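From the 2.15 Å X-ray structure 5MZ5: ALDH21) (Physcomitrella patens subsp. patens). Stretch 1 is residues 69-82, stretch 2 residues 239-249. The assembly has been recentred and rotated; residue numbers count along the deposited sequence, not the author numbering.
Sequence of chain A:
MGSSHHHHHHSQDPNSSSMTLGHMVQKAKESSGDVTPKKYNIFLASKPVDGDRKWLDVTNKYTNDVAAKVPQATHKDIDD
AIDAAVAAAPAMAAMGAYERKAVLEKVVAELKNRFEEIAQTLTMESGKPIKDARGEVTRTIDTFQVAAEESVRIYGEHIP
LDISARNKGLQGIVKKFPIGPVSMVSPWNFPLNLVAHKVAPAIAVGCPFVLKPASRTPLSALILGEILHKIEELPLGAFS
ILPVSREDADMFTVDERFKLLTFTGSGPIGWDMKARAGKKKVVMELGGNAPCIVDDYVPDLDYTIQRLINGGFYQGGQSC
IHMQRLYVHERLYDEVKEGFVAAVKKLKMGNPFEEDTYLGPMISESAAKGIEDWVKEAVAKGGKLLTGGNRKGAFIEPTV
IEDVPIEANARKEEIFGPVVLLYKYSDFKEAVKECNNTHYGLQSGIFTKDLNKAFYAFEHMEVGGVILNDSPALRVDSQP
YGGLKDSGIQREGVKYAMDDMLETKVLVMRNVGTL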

# COMPACT_ATOMS: atom_id res chain seq x y z
N LYS A 69 4.34 -47.72 -3.55
CA LYS A 69 5.73 -47.92 -3.10
C LYS A 69 6.51 -46.69 -3.55
O LYS A 69 6.45 -46.30 -4.72
CB LYS A 69 6.34 -49.19 -3.69
CG LYS A 69 5.83 -50.45 -3.02
CD LYS A 69 6.36 -51.67 -3.71
CE LYS A 69 7.26 -52.47 -2.81
NZ LYS A 69 8.07 -53.45 -3.58
N VAL A 70 7.16 -46.03 -2.59
CA VAL A 70 7.91 -44.79 -2.83
C VAL A 70 9.39 -45.01 -2.49
O VAL A 70 9.67 -45.48 -1.39
CB VAL A 70 7.32 -43.63 -1.98
CG1 VAL A 70 8.11 -42.35 -2.15
CG2 VAL A 70 5.86 -43.39 -2.28
N PRO A 71 10.35 -44.64 -3.37
CA PRO A 71 11.77 -44.76 -2.99
C PRO A 71 12.09 -43.90 -1.77
O PRO A 71 11.55 -42.80 -1.61
CB PRO A 71 12.51 -44.22 -4.22
CG PRO A 71 11.54 -44.28 -5.34
CD PRO A 71 10.22 -44.02 -4.70
N GLN A 72 12.93 -44.42 -0.88
CA GLN A 72 13.35 -43.68 0.30
C GLN A 72 14.71 -43.07 0.02
O GLN A 72 15.62 -43.78 -0.40
CB GLN A 72 13.37 -44.56 1.56
CG GLN A 72 13.51 -43.72 2.83
CD GLN A 72 13.30 -44.54 4.07
OE1 GLN A 72 14.20 -45.24 4.55
NE2 GLN A 72 12.12 -44.39 4.66
N ALA A 73 14.82 -41.74 0.21
CA ALA A 73 16.07 -41.01 -0.04
C ALA A 73 17.12 -41.34 1.00
O ALA A 73 16.82 -41.48 2.19
CB ALA A 73 15.81 -39.51 -0.07
N THR A 74 18.37 -41.46 0.56
CA THR A 74 19.49 -41.70 1.47
C THR A 74 20.00 -40.34 1.96
O THR A 74 19.57 -39.30 1.45
CB THR A 74 20.61 -42.50 0.79
OG1 THR A 74 21.17 -41.72 -0.26
CG2 THR A 74 20.15 -43.88 0.27
N HIS A 75 20.93 -40.35 2.91
CA HIS A 75 21.60 -39.16 3.43
C HIS A 75 22.32 -38.41 2.29
O HIS A 75 22.29 -37.18 2.25
CB HIS A 75 22.59 -39.58 4.52
CG HIS A 75 23.20 -38.42 5.23
ND1 HIS A 75 24.34 -37.78 4.75
CD2 HIS A 75 22.80 -37.80 6.37
CE1 HIS A 75 24.58 -36.79 5.59
NE2 HIS A 75 23.68 -36.76 6.59
N LYS A 76 22.98 -39.17 1.38
CA LYS A 76 23.69 -38.63 0.23
C LYS A 76 22.72 -37.90 -0.71
O LYS A 76 23.08 -36.83 -1.20
CB LYS A 76 24.49 -39.71 -0.51
CG LYS A 76 25.57 -39.13 -1.42
CD LYS A 76 25.70 -39.92 -2.72
CE LYS A 76 26.87 -39.49 -3.56
NZ LYS A 76 26.65 -38.15 -4.17
N ASP A 77 21.50 -38.45 -0.92
CA ASP A 77 20.45 -37.83 -1.74
C ASP A 77 20.07 -36.47 -1.18
O ASP A 77 20.00 -35.50 -1.94
CB ASP A 77 19.20 -38.73 -1.84
CG ASP A 77 19.39 -40.03 -2.58
OD1 ASP A 77 20.23 -40.07 -3.52
OD2 ASP A 77 18.68 -41.01 -2.25
N ILE A 78 19.86 -36.38 0.16
CA ILE A 78 19.50 -35.12 0.83
C ILE A 78 20.62 -34.08 0.67
O ILE A 78 20.34 -32.94 0.31
CB ILE A 78 19.04 -35.33 2.30
CG1 ILE A 78 17.90 -36.37 2.37
CG2 ILE A 78 18.58 -34.00 2.93
CD1 ILE A 78 17.93 -37.17 3.63
N ASP A 79 21.89 -34.50 0.87
CA ASP A 79 23.05 -33.63 0.67
C ASP A 79 23.12 -33.08 -0.75
O ASP A 79 23.34 -31.89 -0.92
CB ASP A 79 24.36 -34.36 0.99
CG ASP A 79 24.83 -34.14 2.40
OD1 ASP A 79 24.65 -33.00 2.91
OD2 ASP A 79 25.39 -35.09 3.00
N ASP A 80 22.91 -33.95 -1.74
CA ASP A 80 22.91 -33.61 -3.16
C ASP A 80 21.76 -32.66 -3.49
O ASP A 80 21.97 -31.73 -4.27
CB ASP A 80 22.84 -34.88 -4.05
CG ASP A 80 24.06 -35.79 -3.98
OD1 ASP A 80 25.13 -35.33 -3.53
OD2 ASP A 80 23.95 -36.97 -4.39
N ALA A 81 20.58 -32.88 -2.87
CA ALA A 81 19.38 -32.04 -3.04
C ALA A 81 19.64 -30.63 -2.55
O ALA A 81 19.31 -29.66 -3.25
CB ALA A 81 18.19 -32.66 -2.31
N ILE A 82 20.23 -30.51 -1.35
CA ILE A 82 20.54 -29.21 -0.76
C ILE A 82 21.63 -28.48 -1.58
O ILE A 82 21.47 -27.28 -1.86
CB ILE A 82 20.85 -29.30 0.77
CG1 ILE A 82 19.73 -30.04 1.54
CG2 ILE A 82 21.04 -27.90 1.33
CD1 ILE A 82 20.09 -30.54 2.99
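Stretch 2 (239-249) FSILPVSREDA

No direct hydrogen bond joins the two stretches, although 576 Å² of surface is buried between them. Residues with apolar side chains make up more than half of the contact, and one water links the backbone of A81 to the side chain of S240. This water donates to A81 O at 2.8 Å and accepts from S240 OG at 2.7 Å.

Stretch 2 begins as a strand, F239 to I241, and continues in extended form through L242, P243, V244 and S245. At D248 the backbone has left that form, with phi/psi of -120/-4. D248 N donates to S245 O at 3.2 Å, which closes the turn.

The order of contacts gives the direction. S240 lies by A81 (CA to CA 5.9 Å), near the far end of the helix segment. V244 lies by A73 (CA to CA 5.8 Å), before the helix, and D248 lies by H75 (CA to CA 6.1 Å), in its first turn. The chain thus passes from A81 back to A73, then turns to H75.

A81 CB sits 3.3 Å from S240 OG. L242 has chi1 near -27° and chi2 near 143°, both between wells. L242 CD1 lies 3.9 Å from A81 CB and 4.0 Å from I78 CG1, while L242 CB lies 3.8 Å from A73 CB. P243 packs on the strand of stretch 1, with P243 CG 3.5 Å from V70 CG1. V244 CG2 is 3.8 Å from I78 CD1. S245 CB approaches Q72 OE1 at 3.4 Å.

D248 points its CA-to-CB bond toward stretch 1. D248 CB is 3.5 Å from I78 CD1, and D248 OD1 is 3.2 Å from H75 CD2, at the edge of the imidazole ring and near its plane.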

# COMPACT_ATOMS: atom_id res chain seq x y z
N PHE A 239 14.09 -27.68 -7.34
CA PHE A 239 13.30 -28.43 -6.39
C PHE A 239 13.77 -29.85 -6.20
O PHE A 239 14.33 -30.46 -7.11
CB PHE A 239 11.79 -28.40 -6.77
CG PHE A 239 11.38 -29.36 -7.86
CD1 PHE A 239 11.55 -29.04 -9.21
CD2 PHE A 239 10.86 -30.61 -7.54
CE1 PHE A 239 11.20 -29.94 -10.21
CE2 PHE A 239 10.50 -31.51 -8.55
CZ PHE A 239 10.68 -31.18 -9.87
N SER A 240 13.48 -30.37 -5.01
CA SER A 240 13.65 -31.75 -4.60
C SER A 240 12.47 -32.06 -3.70
O SER A 240 12.09 -31.21 -2.89
CB SER A 240 14.96 -31.97 -3.87
OG SER A 240 16.03 -32.04 -4.79
N ILE A 241 11.85 -33.22 -3.89
CA ILE A 241 10.73 -33.72 -3.08
C ILE A 241 11.11 -35.15 -2.68
O ILE A 241 11.12 -36.06 -3.52
CB ILE A 241 9.32 -33.62 -3.76
CG1 ILE A 241 9.01 -32.16 -4.19
CG2 ILE A 241 8.20 -34.20 -2.82
CD1 ILE A 241 7.89 -32.02 -5.13
N LEU A 242 11.54 -35.29 -1.41
CA LEU A 242 12.03 -36.55 -0.86
C LEU A 242 11.35 -36.99 0.46
O LEU A 242 11.56 -36.35 1.49
CB LEU A 242 13.56 -36.50 -0.62
CG LEU A 242 14.44 -35.58 -1.45
CD1 LEU A 242 15.56 -35.00 -0.60
CD2 LEU A 242 15.06 -36.34 -2.63
N PRO A 243 10.58 -38.10 0.45
CA PRO A 243 10.08 -38.65 1.73
C PRO A 243 11.34 -39.19 2.43
O PRO A 243 12.18 -39.85 1.81
CB PRO A 243 9.13 -39.78 1.29
CG PRO A 243 8.96 -39.59 -0.20
CD PRO A 243 10.22 -38.98 -0.67
N VAL A 244 11.55 -38.78 3.67
CA VAL A 244 12.80 -39.08 4.37
C VAL A 244 12.57 -39.93 5.64
O VAL A 244 11.56 -39.77 6.34
CB VAL A 244 13.57 -37.73 4.61
CG1 VAL A 244 14.65 -37.83 5.67
CG2 VAL A 244 14.16 -37.20 3.31
N SER A 245 13.52 -40.85 5.89
CA SER A 245 13.55 -41.72 7.06
C SER A 245 13.88 -40.87 8.30
O SER A 245 14.44 -39.78 8.19
CB SER A 245 14.60 -42.83 6.90
OG SER A 245 15.91 -42.31 6.76
N ARG A 246 13.57 -41.41 9.48
CA ARG A 246 13.81 -40.77 10.76
C ARG A 246 15.29 -40.43 10.98
O ARG A 246 15.60 -39.36 11.50
CB ARG A 246 13.30 -41.67 11.89
CG ARG A 246 13.01 -40.90 13.15
CD ARG A 246 12.63 -41.80 14.27
NE ARG A 246 12.73 -41.12 15.56
CZ ARG A 246 12.46 -41.71 16.71
NH1 ARG A 246 12.07 -42.97 16.74
NH2 ARG A 246 12.58 -41.03 17.84
N GLU A 247 16.20 -41.32 10.54
CA GLU A 247 17.65 -41.18 10.71
C GLU A 247 18.25 -39.93 10.03
O GLU A 247 19.33 -39.47 10.43
CB GLU A 247 18.47 -42.46 10.31
CG GLU A 247 17.85 -43.47 9.35
CD GLU A 247 16.89 -44.49 9.94
OE1 GLU A 247 17.37 -45.48 10.53
OE2 GLU A 247 15.66 -44.31 9.78
N ASP A 248 17.55 -39.38 9.00
CA ASP A 248 18.00 -38.24 8.22
C ASP A 248 17.07 -37.03 8.25
O ASP A 248 17.41 -35.99 7.69
CB ASP A 248 18.24 -38.66 6.76
CG ASP A 248 19.19 -39.82 6.59
OD1 ASP A 248 20.33 -39.74 7.11
OD2 ASP A 248 18.81 -40.82 5.90
N ALA A 249 15.90 -37.15 8.90
CA ALA A 249 14.91 -36.07 8.99
C ALA A 249 15.45 -34.75 9.57
O ALA A 249 15.05 -33.68 9.12
CB ALA A 249 13.69 -36.53 9.78
O HOH W 1 17.21 -29.60 -5.03